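Local coordinates for protein phenylalanine hydroxylase (PDB 2V27) that probably hydroxylates L-phenylalanine to L-tyrosine with molecular oxygen and tetrahydrobiopterin at a mononuclear iron centre, the first step of phenylalanine breakdown, at residues Lys42-Tyr47 with Gly169-Pro174; Gly89-Leu94 with Lys99-Thr104; Val156-Leu161 with Asp243-Val248; Asp206-Leu211 with Glu252-His257. All coordinates share one frame; numbering follows the deposited sequence.

How the interactions relate
From the N terminus, interaction 1 opens first: Lys42-Tyr47, leading into helix 45-54, waits some 120 residues for strand 170-173 and so closes a long loop. Within that loop interaction 2 opens and shuts at once, joining helix 88-96 to strand 99-103. Interaction 3 starts on helix 152-167, just before strand 170-173, and ends on helix 241-254, so it crosses interaction 1. Interaction 4 crosses interaction 3 in turn, pairing helix 207-211 with the end of helix 241-254 and the loop that follows it. Interactions 3 and 4 touch directly through Arg160 and Phe157, and Phe92 of interaction 2 packs on Leu158 of interaction 3; interaction 1 stands apart.

Interaction 1 (Lys42-Tyr47 with Gly169-Pro174); sequences KACDEY and GLLDTP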
loop_
_atom_site.group_PDB
_atom_site.type_symbol
_atom_site.label_atom_id
_atom_site.label_comp_id
_atom_site.label_asym_id
_atom_site.label_seq_id
_atom_site.Cartn_x
_atom_site.Cartn_y
_atom_site.Cartn_z
ATOM N N LYS B 42 13.602 -14.369 -15.407
ATOM C CA LYS B 42 12.697 -14.173 -14.265
ATOM C C LYS B 42 11.382 -14.862 -14.548
ATOM O O LYS B 42 10.881 -15.570 -13.683
ATOM C CB LYS B 42 12.504 -12.685 -13.955
ATOM C CG LYS B 42 13.874 -12.029 -13.533
ATOM C CD LYS B 42 13.721 -10.582 -13.068
ATOM C CE LYS B 42 15.097 -9.814 -12.916
ATOM N NZ LYS B 42 15.039 -8.554 -13.794
ATOM N N ALA B 43 10.818 -14.646 -15.747
ATOM C CA ALA B 43 9.610 -15.377 -16.118
ATOM C C ALA B 43 9.991 -16.862 -16.232
ATOM O O ALA B 43 11.108 -17.216 -16.680
ATOM C CB ALA B 43 9.056 -14.872 -17.423
ATOM N N CYS B 44 9.105 -17.741 -15.784
ATOM C CA CYS B 44 9.375 -19.194 -15.857
ATOM C C CYS B 44 9.516 -19.685 -17.301
ATOM O O CYS B 44 8.952 -19.092 -18.243
ATOM C CB CYS B 44 8.277 -19.970 -15.152
ATOM S SG CYS B 44 6.570 -19.858 -15.924
ATOM N N ASP B 45 10.211 -20.808 -17.465
ATOM C CA ASP B 45 10.373 -21.421 -18.763
ATOM C C ASP B 45 9.048 -21.659 -19.500
ATOM O O ASP B 45 8.965 -21.524 -20.736
ATOM C CB ASP B 45 11.097 -22.755 -18.603
ATOM C CG ASP B 45 12.522 -22.607 -18.165
ATOM O OD1 ASP B 45 13.048 -21.495 -18.094
ATOM O OD2 ASP B 45 13.114 -23.680 -17.872
ATOM N N GLU B 46 8.002 -22.026 -18.745
ATOM C CA GLU B 46 6.706 -22.342 -19.365
ATOM C C GLU B 46 6.132 -21.110 -20.077
ATOM O O GLU B 46 5.481 -21.209 -21.108
ATOM C CB GLU B 46 5.713 -22.870 -18.317
ATOM C CG GLU B 46 6.159 -24.187 -17.613
ATOM C CD GLU B 46 6.956 -23.991 -16.308
ATOM O OE1 GLU B 46 7.684 -22.980 -16.174
ATOM O OE2 GLU B 46 6.726 -24.844 -15.421
ATOM N N TYR B 47 6.360 -19.947 -19.467
ATOM C CA TYR B 47 5.922 -18.676 -20.003
ATOM C C TYR B 47 6.723 -18.351 -21.288
ATOM O O TYR B 47 6.116 -17.986 -22.307
ATOM C CB TYR B 47 6.054 -17.554 -18.941
ATOM C CG TYR B 47 5.725 -16.195 -19.505
ATOM C CD1 TYR B 47 4.394 -15.718 -19.479
ATOM C CD2 TYR B 47 6.705 -15.404 -20.101
ATOM C CE1 TYR B 47 4.079 -14.455 -19.984
ATOM C CE2 TYR B 47 6.396 -14.151 -20.644
ATOM C CZ TYR B 47 5.097 -13.691 -20.588
ATOM O OH TYR B 47 4.797 -12.485 -21.151
ATOM N N GLY B 169 1.419 -15.689 -8.730
ATOM C CA GLY B 169 2.169 -16.927 -8.516
ATOM C C GLY B 169 3.641 -16.861 -8.872
ATOM O O GLY B 169 4.026 -16.257 -9.867
ATOM N N LEU B 170 4.434 -17.494 -8.018
ATOM C CA LEU B 170 5.848 -17.644 -8.266
ATOM C C LEU B 170 6.220 -19.117 -8.327
ATOM O O LEU B 170 5.451 -19.989 -7.879
ATOM C CB LEU B 170 6.677 -16.993 -7.134
ATOM C CG LEU B 170 6.399 -15.505 -6.858
ATOM C CD1 LEU B 170 7.368 -15.008 -5.753
ATOM C CD2 LEU B 170 6.597 -14.677 -8.129
ATOM N N LEU B 171 7.406 -19.376 -8.874
ATOM C CA LEU B 171 7.982 -20.749 -8.812
ATOM C C LEU B 171 9.309 -20.739 -8.056
ATOM O O LEU B 171 10.136 -19.831 -8.248
ATOM C CB LEU B 171 8.256 -21.346 -10.193
ATOM C CG LEU B 171 7.167 -21.309 -11.267
ATOM C CD1 LEU B 171 7.749 -22.004 -12.512
ATOM C CD2 LEU B 171 5.972 -22.047 -10.759
ATOM N N ASP B 172 9.499 -21.794 -7.261
ATOM C CA ASP B 172 10.802 -22.064 -6.631
ATOM C C ASP B 172 11.481 -23.220 -7.392
ATOM O O ASP B 172 11.132 -24.401 -7.243
ATOM C CB ASP B 172 10.533 -22.433 -5.170
ATOM C CG ASP B 172 11.799 -22.746 -4.377
ATOM O OD1 ASP B 172 12.903 -22.412 -4.853
ATOM O OD2 ASP B 172 11.643 -23.301 -3.256
ATOM N N THR B 173 12.411 -22.835 -8.238
ATOM C CA THR B 173 13.048 -23.762 -9.180
ATOM C C THR B 173 14.503 -24.017 -8.825
ATOM O O THR B 173 15.122 -23.199 -8.156
ATOM C CB THR B 173 12.948 -23.281 -10.674
ATOM O OG1 THR B 173 14.023 -22.360 -11.000
ATOM C CG2 THR B 173 11.523 -22.625 -10.976
ATOM N N PRO B 174 15.054 -25.134 -9.329
ATOM C CA PRO B 174 16.495 -25.376 -9.100
ATOM C C PRO B 174 17.394 -24.290 -9.717
ATOM O O PRO B 174 18.564 -24.180 -9.345
ATOM C CB PRO B 174 16.747 -26.740 -9.768
ATOM C CG PRO B 174 15.402 -27.351 -9.943
ATOM C CD PRO B 174 14.423 -26.223 -10.092
#
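Cys44 and Leu171 form a small, buried apolar contact between the N-terminal end of helix 45-54 and strand 170-173, in the mainly helical catalytic fold of the aromatic amino acid hydroxylases. It illustrates how one branched side chain can join elements far apart in sequence. Only about 90 Å² is buried, and Leu171 supplies more than half of it. Its CD1 methyl does the touching and lies 3.4 Å from CB of Cys44, tighter than usual van der Waals contact. Leu171 CG stands beside its own backbone N, anti to the carbonyl carbon (chi1 -49°), and the extended second torsion carries CD1 on toward the cysteine. The same methyl meets the carboxylate end of Glu46, with OE1 3.8 Å from CD1 of Leu171; these two side chains come from opposite directions. The other oxygen of Glu46, OE2, accepts a hydrogen bond from Val230 N, which fixes the place of the carboxylate.

Cys44 is also the N-cap of the helix. Its SG sits between the backbone N and the carbonyl carbon (chi1 65°) and accepts a weak, bent bond from Tyr47 N, 3.6 Å from SG of Cys44. The sulfur thus turns to its own first helical turn, and CB makes the closer approach to the leucine.

Around this pair, Tyr180 touches both Cys44 and Leu171, and Leu227 of strand 223-227 packs on Leu171. On the helical side Glu46 rests on Leu130 of helix 120-131, whose Phe125 O receives the Tyr47 hydroxyl.

Interaction 2 (Gly89-Leu94 with Lys99-Thr104); sequences GEFFRL and KFPVAT. With SO4 (sulfate ion), chain F.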
loop_
_atom_site.group_PDB
_atom_site.type_symbol
_atom_site.label_atom_id
_atom_site.label_comp_id
_atom_site.label_asym_id
_atom_site.label_seq_id
_atom_site.Cartn_x
_atom_site.Cartn_y
_atom_site.Cartn_z
ATOM N N GLY B 89 -20.225 -13.640 -11.860
ATOM C CA GLY B 89 -20.935 -14.764 -12.475
ATOM C C GLY B 89 -20.503 -15.014 -13.925
ATOM O O GLY B 89 -20.163 -16.146 -14.303
ATOM N N GLU B 90 -20.436 -13.925 -14.677
ATOM C CA GLU B 90 -20.048 -13.972 -16.062
ATOM C C GLU B 90 -18.559 -14.311 -16.217
ATOM O O GLU B 90 -18.189 -15.093 -17.124
ATOM C CB GLU B 90 -20.441 -12.704 -16.787
ATOM C CG GLU B 90 -21.930 -12.723 -17.200
ATOM C CD GLU B 90 -22.204 -13.685 -18.362
ATOM O OE1 GLU B 90 -22.563 -14.885 -18.129
ATOM O OE2 GLU B 90 -21.997 -13.253 -19.517
ATOM N N PHE B 91 -17.706 -13.800 -15.327
ATOM C CA PHE B 91 -16.292 -14.170 -15.382
ATOM C C PHE B 91 -16.086 -15.687 -15.243
ATOM O O PHE B 91 -15.395 -16.310 -16.063
ATOM C CB PHE B 91 -15.529 -13.437 -14.279
ATOM C CG PHE B 91 -14.054 -13.688 -14.337
ATOM C CD1 PHE B 91 -13.232 -12.907 -15.164
ATOM C CD2 PHE B 91 -13.485 -14.715 -13.571
ATOM C CE1 PHE B 91 -11.852 -13.149 -15.228
ATOM C CE2 PHE B 91 -12.107 -14.965 -13.642
ATOM C CZ PHE B 91 -11.306 -14.174 -14.450
ATOM N N PHE B 92 -16.693 -16.285 -14.215
ATOM C CA PHE B 92 -16.647 -17.737 -14.032
ATOM C C PHE B 92 -17.215 -18.486 -15.270
ATOM O O PHE B 92 -16.634 -19.455 -15.761
ATOM C CB PHE B 92 -17.354 -18.208 -12.748
ATOM C CG PHE B 92 -16.633 -17.796 -11.504
ATOM C CD1 PHE B 92 -17.182 -16.862 -10.658
ATOM C CD2 PHE B 92 -15.439 -18.398 -11.165
ATOM C CE1 PHE B 92 -16.505 -16.477 -9.480
ATOM C CE2 PHE B 92 -14.750 -18.025 -9.958
ATOM C CZ PHE B 92 -15.295 -17.065 -9.165
ATOM N N ARG B 93 -18.365 -18.031 -15.753
ATOM C CA ARG B 93 -18.973 -18.673 -16.926
ATOM C C ARG B 93 -18.018 -18.643 -18.120
ATOM O O ARG B 93 -17.784 -19.709 -18.786
ATOM C CB ARG B 93 -20.277 -17.953 -17.268
ATOM C CG ARG B 93 -21.137 -18.684 -18.319
ATOM C CD ARG B 93 -20.816 -18.216 -19.750
ATOM N NE ARG B 93 -21.256 -16.856 -20.048
ATOM C CZ ARG B 93 -21.222 -16.332 -21.267
ATOM N NH1 ARG B 93 -20.793 -17.090 -22.263
ATOM N NH2 ARG B 93 -21.634 -15.083 -21.504
ATOM N N LEU B 94 -17.444 -17.470 -18.403
ATOM C CA LEU B 94 -16.473 -17.402 -19.530
ATOM C C LEU B 94 -15.291 -18.346 -19.353
ATOM O O LEU B 94 -14.981 -19.120 -20.274
ATOM C CB LEU B 94 -16.052 -15.975 -19.858
ATOM C CG LEU B 94 -17.261 -15.114 -20.293
ATOM C CD1 LEU B 94 -16.793 -13.647 -20.181
ATOM C CD2 LEU B 94 -17.687 -15.449 -21.756
ATOM N N LYS B 99 -13.011 -19.244 -22.463
ATOM C CA LYS B 99 -13.021 -17.898 -22.995
ATOM C C LYS B 99 -12.389 -16.960 -21.953
ATOM O O LYS B 99 -12.903 -16.804 -20.840
ATOM C CB LYS B 99 -14.466 -17.487 -23.288
ATOM C CG LYS B 99 -15.089 -18.297 -24.446
ATOM C CD LYS B 99 -16.606 -18.217 -24.379
ATOM C CE LYS B 99 -17.183 -19.221 -25.445
ATOM N NZ LYS B 99 -18.691 -19.263 -25.407
ATOM N N PHE B 100 -11.245 -16.388 -22.309
ATOM C CA PHE B 100 -10.538 -15.485 -21.381
ATOM C C PHE B 100 -10.900 -14.028 -21.665
ATOM O O PHE B 100 -10.590 -13.519 -22.722
ATOM C CB PHE B 100 -9.026 -15.681 -21.500
ATOM C CG PHE B 100 -8.258 -15.140 -20.299
ATOM C CD1 PHE B 100 -8.349 -15.788 -19.087
ATOM C CD2 PHE B 100 -7.533 -13.962 -20.384
ATOM C CE1 PHE B 100 -7.678 -15.302 -17.919
ATOM C CE2 PHE B 100 -6.863 -13.444 -19.221
ATOM C CZ PHE B 100 -6.959 -14.127 -18.002
ATOM N N PRO B 101 -11.558 -13.361 -20.714
ATOM C CA PRO B 101 -12.046 -12.023 -21.001
ATOM C C PRO B 101 -10.882 -11.008 -21.144
ATOM O O PRO B 101 -9.958 -11.012 -20.320
ATOM C CB PRO B 101 -12.924 -11.685 -19.778
ATOM C CG PRO B 101 -13.182 -13.017 -19.044
ATOM C CD PRO B 101 -11.930 -13.827 -19.357
ATOM N N VAL B 102 -10.886 -10.202 -22.202
ATOM C CA VAL B 102 -9.827 -9.198 -22.434
ATOM C C VAL B 102 -10.518 -7.855 -22.650
ATOM O O VAL B 102 -11.332 -7.718 -23.590
ATOM C CB VAL B 102 -8.965 -9.553 -23.696
ATOM C CG1 VAL B 102 -7.899 -8.442 -24.046
ATOM C CG2 VAL B 102 -8.252 -10.994 -23.577
ATOM N N ALA B 103 -10.209 -6.871 -21.796
ATOM C CA ALA B 103 -10.810 -5.550 -21.945
ATOM C C ALA B 103 -10.174 -4.879 -23.172
ATOM O O ALA B 103 -8.976 -4.947 -23.394
ATOM C CB ALA B 103 -10.543 -4.717 -20.699
ATOM N N THR B 104 -11.008 -4.211 -23.965
ATOM C CA THR B 104 -10.559 -3.718 -25.277
ATOM C C THR B 104 -10.095 -2.259 -25.183
ATOM O O THR B 104 -10.690 -1.345 -25.782
ATOM C CB THR B 104 -11.670 -3.863 -26.365
ATOM O OG1 THR B 104 -12.869 -3.275 -25.855
ATOM C CG2 THR B 104 -11.924 -5.332 -26.637
HETATM S S SO4 F . -20.923 -16.279 -25.817
HETATM O O1 SO4 F . -20.760 -15.412 -24.606
HETATM O O2 SO4 F . -21.587 -15.420 -26.822
HETATM O O3 SO4 F . -19.641 -16.783 -26.324
HETATM O O4 SO4 F . -21.787 -17.438 -25.412
#
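Leu94 and Pro101 meet between the helix and second strand of a beta-alpha-beta crossover, whose first strand, 78-82, runs parallel beside 99-103. The axes of residues 89-94 and 99-103 run at 133° to each other. Leu94 CD1 lies 3.8 Å from Pro101 CG, and the same ring carbon is 3.9 Å from CD1 of Phe91, the phenylalanine and proline side chains crossing at about a right angle. The turn is closed by Lys99 N giving a hydrogen bond to Leu94 O (2.9 Å), the donor lying well above the carbonyl plane. Beyond this apolar layer, Leu94 CD2 lies over one face of the Arg93 guanidinium, toward its rim, and that group grips Glu90 side-on, NE to OE1 and NH2 to OE2. Glu97 forms salt bridges with both Arg93 and Lys99, and Tyr80 also bonds the sulfate, probably taken from the crystallisation liquor, that the two bases share. A methionine in place of Arg93 would probably leave Glu90 without its paired partner and the sulfate held less firmly. Bends at chi2 and chi3 bring that guanidinium round to the anion, whereas the Lys99 chain arrives extended. Its NZ donates to sulfate O3 at 2.8 Å, while Arg93 NH1 reaches sulfate O1 at 2.9 Å.

Interaction 3 (Val156-Leu161 with Asp243-Val248); sequences VFLARL and DIMELV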
loop_
_atom_site.group_PDB
_atom_site.type_symbol
_atom_site.label_atom_id
_atom_site.label_comp_id
_atom_site.label_asym_id
_atom_site.label_seq_id
_atom_site.Cartn_x
_atom_site.Cartn_y
_atom_site.Cartn_z
ATOM N N VAL B 156 -15.362 -15.277 -2.794
ATOM C CA VAL B 156 -14.276 -14.472 -2.141
ATOM C C VAL B 156 -13.037 -15.382 -1.965
ATOM O O VAL B 156 -11.902 -14.984 -2.305
ATOM C CB VAL B 156 -14.699 -13.815 -0.760
ATOM C CG1 VAL B 156 -13.511 -13.165 -0.023
ATOM C CG2 VAL B 156 -15.833 -12.781 -0.954
ATOM N N PHE B 157 -13.258 -16.613 -1.510
ATOM C CA PHE B 157 -12.164 -17.573 -1.322
ATOM C C PHE B 157 -11.563 -17.978 -2.645
ATOM O O PHE B 157 -10.359 -18.116 -2.742
ATOM C CB PHE B 157 -12.672 -18.805 -0.548
ATOM C CG PHE B 157 -12.763 -18.570 0.949
ATOM C CD1 PHE B 157 -11.672 -18.902 1.764
ATOM C CD2 PHE B 157 -13.902 -17.980 1.527
ATOM C CE1 PHE B 157 -11.707 -18.655 3.175
ATOM C CE2 PHE B 157 -13.945 -17.723 2.915
ATOM C CZ PHE B 157 -12.858 -18.082 3.726
ATOM N N LEU B 158 -12.418 -18.168 -3.658
ATOM C CA LEU B 158 -11.929 -18.518 -4.979
ATOM C C LEU B 158 -11.065 -17.367 -5.538
ATOM O O LEU B 158 -9.974 -17.613 -6.022
ATOM C CB LEU B 158 -13.151 -18.813 -5.900
ATOM C CG LEU B 158 -13.893 -20.102 -5.538
ATOM C CD1 LEU B 158 -15.099 -20.308 -6.505
ATOM C CD2 LEU B 158 -12.902 -21.248 -5.608
ATOM N N ALA B 159 -11.551 -16.134 -5.473
ATOM C CA ALA B 159 -10.742 -14.981 -5.923
ATOM C C ALA B 159 -9.346 -14.894 -5.238
ATOM O O ALA B 159 -8.378 -14.478 -5.874
ATOM C CB ALA B 159 -11.528 -13.652 -5.739
ATOM N N ARG B 160 -9.276 -15.321 -3.983
ATOM C CA ARG B 160 -8.059 -15.303 -3.189
ATOM C C ARG B 160 -7.101 -16.355 -3.774
ATOM O O ARG B 160 -5.885 -16.103 -4.004
ATOM C CB ARG B 160 -8.382 -15.563 -1.692
ATOM C CG ARG B 160 -7.185 -15.688 -0.776
ATOM C CD ARG B 160 -7.673 -15.874 0.681
ATOM N NE ARG B 160 -8.374 -14.692 1.189
ATOM C CZ ARG B 160 -9.582 -14.727 1.727
ATOM N NH1 ARG B 160 -10.225 -15.901 1.883
ATOM N NH2 ARG B 160 -10.144 -13.576 2.097
ATOM N N LEU B 161 -7.638 -17.545 -4.072
ATOM C CA LEU B 161 -6.881 -18.588 -4.744
ATOM C C LEU B 161 -6.321 -18.087 -6.101
ATOM O O LEU B 161 -5.131 -18.266 -6.409
ATOM C CB LEU B 161 -7.726 -19.857 -4.963
ATOM C CG LEU B 161 -7.043 -20.996 -5.752
ATOM C CD1 LEU B 161 -5.672 -21.497 -5.161
ATOM C CD2 LEU B 161 -8.041 -22.193 -5.908
ATOM N N ASP B 243 -14.723 -30.946 -3.440
ATOM C CA ASP B 243 -13.453 -30.986 -2.686
ATOM C C ASP B 243 -12.981 -29.562 -2.403
ATOM O O ASP B 243 -12.567 -29.240 -1.288
ATOM C CB ASP B 243 -12.329 -31.720 -3.407
ATOM C CG ASP B 243 -12.643 -33.187 -3.683
ATOM O OD1 ASP B 243 -13.377 -33.821 -2.871
ATOM O OD2 ASP B 243 -12.134 -33.692 -4.714
ATOM N N ILE B 244 -13.032 -28.701 -3.422
ATOM C CA ILE B 244 -12.669 -27.297 -3.221
ATOM C C ILE B 244 -13.524 -26.610 -2.130
ATOM O O ILE B 244 -12.994 -25.891 -1.250
ATOM C CB ILE B 244 -12.708 -26.497 -4.570
ATOM C CG1 ILE B 244 -11.717 -27.073 -5.624
ATOM C CG2 ILE B 244 -12.534 -25.003 -4.338
ATOM C CD1 ILE B 244 -10.182 -26.981 -5.344
ATOM N N MET B 245 -14.839 -26.851 -2.141
ATOM C CA MET B 245 -15.735 -26.233 -1.170
ATOM C C MET B 245 -15.514 -26.817 0.245
ATOM O O MET B 245 -15.622 -26.075 1.229
ATOM C CB MET B 245 -17.209 -26.305 -1.596
ATOM C CG MET B 245 -17.512 -25.536 -2.895
ATOM S SD MET B 245 -16.652 -23.929 -3.008
ATOM C CE MET B 245 -17.001 -23.574 -4.749
ATOM N N GLU B 246 -15.110 -28.091 0.315
ATOM C CA GLU B 246 -14.675 -28.668 1.611
ATOM C C GLU B 246 -13.455 -27.892 2.176
ATOM O O GLU B 246 -13.404 -27.589 3.356
ATOM C CB GLU B 246 -14.303 -30.142 1.491
ATOM C CG GLU B 246 -15.492 -31.075 1.489
ATOM C CD GLU B 246 -15.077 -32.530 1.400
ATOM O OE1 GLU B 246 -13.853 -32.851 1.469
ATOM O OE2 GLU B 246 -16.001 -33.353 1.246
ATOM N N LEU B 247 -12.504 -27.556 1.308
ATOM C CA LEU B 247 -11.309 -26.799 1.709
ATOM C C LEU B 247 -11.680 -25.383 2.178
ATOM O O LEU B 247 -11.145 -24.856 3.169
ATOM C CB LEU B 247 -10.326 -26.770 0.538
ATOM C CG LEU B 247 -9.599 -28.101 0.314
ATOM C CD1 LEU B 247 -8.846 -28.276 -1.035
ATOM C CD2 LEU B 247 -8.608 -28.404 1.463
ATOM N N VAL B 248 -12.642 -24.755 1.488
ATOM C CA VAL B 248 -13.157 -23.452 1.889
ATOM C C VAL B 248 -13.793 -23.504 3.295
ATOM O O VAL B 248 -13.493 -22.686 4.154
ATOM C CB VAL B 248 -14.149 -22.853 0.841
ATOM C CG1 VAL B 248 -14.861 -21.645 1.380
ATOM C CG2 VAL B 248 -13.380 -22.514 -0.460
#
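Val248 and Phe157 carry the largest shares of the buried surface, and they meet as methyl over ring. Val248 CG1 stands above one face of the Phe157 ring, 4.0 Å from its centroid and 24° off the normal, which makes a CH-pi contact. The methyl is shifted toward the CG side of the ring, and the nearest pair is CG of Phe157 to CG1 of Val248 at 3.7 Å. The second branch, CG2 of Val248, rests against Phe157 CB at 3.8 Å, so the valine straddles the start of the aromatic side chain. NH1 of Arg160, one turn along the same helix, lies over the opposite face of the ring near its rim, and this nitrogen also bonds to Leu211 O.

The setting is a nearly perpendicular crossing of helix 152-167 and helix 241-254, inside the largely helical hydroxylase fold; the axes of 156-161 and 243-248 approach to 11.0 Å at 99°. Leu158, the third main contributor, splits its two methyls between neighbours on the second helix. Its CD2 meets CG2 of Ile244 at 4.0 Å, and CD1 lies 4.2 Å from Met245 CE. The methionine brings this methyl there by bending at its second torsion (-41°), and its chain crosses Leu158 at about a right angle. Met146 of helix 134-147 touches both Leu158 and Ile244.

Interaction 4 (Asp206-Leu211 with Glu252-His257); sequences DILDVL and EALGLH
Asp209 and His257 make the polar, closely fitted part of this surface contact. NE2 of His257 donates to OD1 of Asp209 at 3.1 Å in a somewhat bent hydrogen bond. The carboxylate oxygen lies near the plane of the imidazole, yet the nitrogen meets it on the anti side, 35° out of the carboxylate plane. The two flat groups are tilted 29° apart. His257 CG sits beside its backbone N (chi1 -84°), a turn that brings the ring edge to the acid. A leucine in place of His257 would probably leave the Asp209 carboxylate without this donor and the loop end less tightly tied to the helix.

Helix 207-211 begins with an N-cap: OD1 of Asp206 accepts from Asp209 N at 3.0 Å, using its anti lone pair. The other segment is the end of helix 241-254, which Gly255 leaves with positive phi before the chain turns back past helix 207-211.

The looser side is apolar and faces solvent. CD2 of Leu208 meets CD1 of the exposed Leu254 at 3.9 Å, the two side chains crossing at about a right angle. Leu256, likewise exposed, merely brings CD2 to 4.1 Å from Leu211 O.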
loop_
_atom_site.group_PDB
_atom_site.type_symbol
_atom_site.label_atom_id
_atom_site.label_comp_id
_atom_site.label_asym_id
_atom_site.label_seq_id
_atom_site.Cartn_x
_atom_site.Cartn_y
_atom_site.Cartn_z
ATOM N N ASP B 206 0.459 -23.963 -0.418
ATOM C CA ASP B 206 -0.366 -24.904 0.299
ATOM C C ASP B 206 -1.759 -24.313 0.200
ATOM O O ASP B 206 -2.009 -23.139 0.557
ATOM C CB ASP B 206 0.088 -25.011 1.748
ATOM C CG ASP B 206 -0.839 -25.888 2.588
ATOM O OD1 ASP B 206 -1.905 -25.426 3.038
ATOM O OD2 ASP B 206 -0.500 -27.060 2.769
ATOM N N ILE B 207 -2.690 -25.112 -0.294
ATOM C CA ILE B 207 -3.978 -24.548 -0.662
ATOM C C ILE B 207 -4.717 -24.008 0.557
ATOM O O ILE B 207 -5.420 -22.994 0.482
ATOM C CB ILE B 207 -4.829 -25.579 -1.477
ATOM C CG1 ILE B 207 -6.109 -24.880 -1.977
ATOM C CG2 ILE B 207 -5.083 -26.867 -0.695
ATOM C CD1 ILE B 207 -6.627 -25.421 -3.375
ATOM N N LEU B 208 -4.639 -24.725 1.688
ATOM C CA LEU B 208 -5.303 -24.224 2.902
ATOM C C LEU B 208 -4.675 -22.893 3.368
ATOM O O LEU B 208 -5.430 -21.933 3.652
ATOM C CB LEU B 208 -5.302 -25.313 4.030
ATOM C CG LEU B 208 -6.061 -24.882 5.264
ATOM C CD1 LEU B 208 -7.549 -24.634 4.978
ATOM C CD2 LEU B 208 -5.905 -26.089 6.213
ATOM N N ASP B 209 -3.341 -22.800 3.397
ATOM C CA ASP B 209 -2.685 -21.517 3.746
ATOM C C ASP B 209 -3.206 -20.387 2.807
ATOM O O ASP B 209 -3.571 -19.286 3.263
ATOM C CB ASP B 209 -1.159 -21.598 3.620
ATOM C CG ASP B 209 -0.525 -22.140 4.808
ATOM O OD1 ASP B 209 -1.019 -21.866 5.927
ATOM O OD2 ASP B 209 0.504 -22.810 4.585
ATOM N N VAL B 210 -3.260 -20.712 1.503
ATOM C CA VAL B 210 -3.639 -19.703 0.493
ATOM C C VAL B 210 -5.072 -19.259 0.750
ATOM O O VAL B 210 -5.329 -18.063 0.834
ATOM C CB VAL B 210 -3.514 -20.277 -0.935
ATOM C CG1 VAL B 210 -4.286 -19.376 -2.003
ATOM C CG2 VAL B 210 -2.102 -20.437 -1.306
ATOM N N LEU B 211 -6.014 -20.195 0.946
ATOM C CA LEU B 211 -7.411 -19.811 1.177
ATOM C C LEU B 211 -7.611 -18.944 2.468
ATOM O O LEU B 211 -8.590 -18.219 2.591
ATOM C CB LEU B 211 -8.281 -21.082 1.280
ATOM C CG LEU B 211 -8.480 -21.834 -0.049
ATOM C CD1 LEU B 211 -9.102 -23.186 0.219
ATOM C CD2 LEU B 211 -9.308 -21.028 -1.080
ATOM N N GLU B 252 -12.687 -21.606 6.755
ATOM C CA GLU B 252 -13.580 -20.872 7.555
ATOM C C GLU B 252 -13.625 -21.371 9.010
ATOM O O GLU B 252 -13.620 -20.554 9.939
ATOM C CB GLU B 252 -14.960 -20.870 6.924
ATOM C CG GLU B 252 -15.084 -19.833 5.835
ATOM C CD GLU B 252 -16.490 -19.693 5.289
ATOM O OE1 GLU B 252 -16.992 -18.539 5.136
ATOM O OE2 GLU B 252 -17.081 -20.756 5.020
ATOM N N ALA B 253 -13.607 -22.694 9.198
ATOM C CA ALA B 253 -13.545 -23.250 10.560
ATOM C C ALA B 253 -12.285 -22.755 11.323
ATOM O O ALA B 253 -12.329 -22.524 12.528
ATOM C CB ALA B 253 -13.536 -24.765 10.496
ATOM N N LEU B 254 -11.151 -22.648 10.618
ATOM C CA LEU B 254 -9.914 -22.172 11.230
ATOM C C LEU B 254 -9.838 -20.665 11.353
ATOM O O LEU B 254 -9.121 -20.148 12.217
ATOM C CB LEU B 254 -8.734 -22.673 10.390
ATOM C CG LEU B 254 -8.486 -24.193 10.491
ATOM C CD1 LEU B 254 -7.578 -24.635 9.378
ATOM C CD2 LEU B 254 -7.881 -24.574 11.872
ATOM N N GLY B 255 -10.605 -19.987 10.509
ATOM C CA GLY B 255 -10.577 -18.520 10.368
ATOM C C GLY B 255 -9.370 -18.073 9.535
ATOM O O GLY B 255 -8.416 -18.820 9.316
ATOM N N LEU B 256 -9.437 -16.836 9.073
ATOM C CA LEU B 256 -8.328 -16.277 8.316
ATOM C C LEU B 256 -7.077 -16.212 9.150
ATOM O O LEU B 256 -7.138 -15.981 10.355
ATOM C CB LEU B 256 -8.662 -14.882 7.815
ATOM C CG LEU B 256 -9.796 -14.746 6.794
ATOM C CD1 LEU B 256 -10.041 -13.260 6.461
ATOM C CD2 LEU B 256 -9.522 -15.546 5.527
ATOM N N HIS B 257 -5.927 -16.349 8.502
ATOM C CA HIS B 257 -4.642 -16.007 9.107
ATOM C C HIS B 257 -4.715 -14.569 9.603
ATOM O O HIS B 257 -5.412 -13.711 9.017
ATOM C CB HIS B 257 -3.529 -15.998 8.050
ATOM C CG HIS B 257 -2.912 -17.323 7.741
ATOM N ND1 HIS B 257 -2.214 -18.037 8.697
ATOM C CD2 HIS B 257 -2.779 -18.011 6.567
ATOM C CE1 HIS B 257 -1.711 -19.125 8.132
ATOM N NE2 HIS B 257 -2.053 -19.143 6.852
#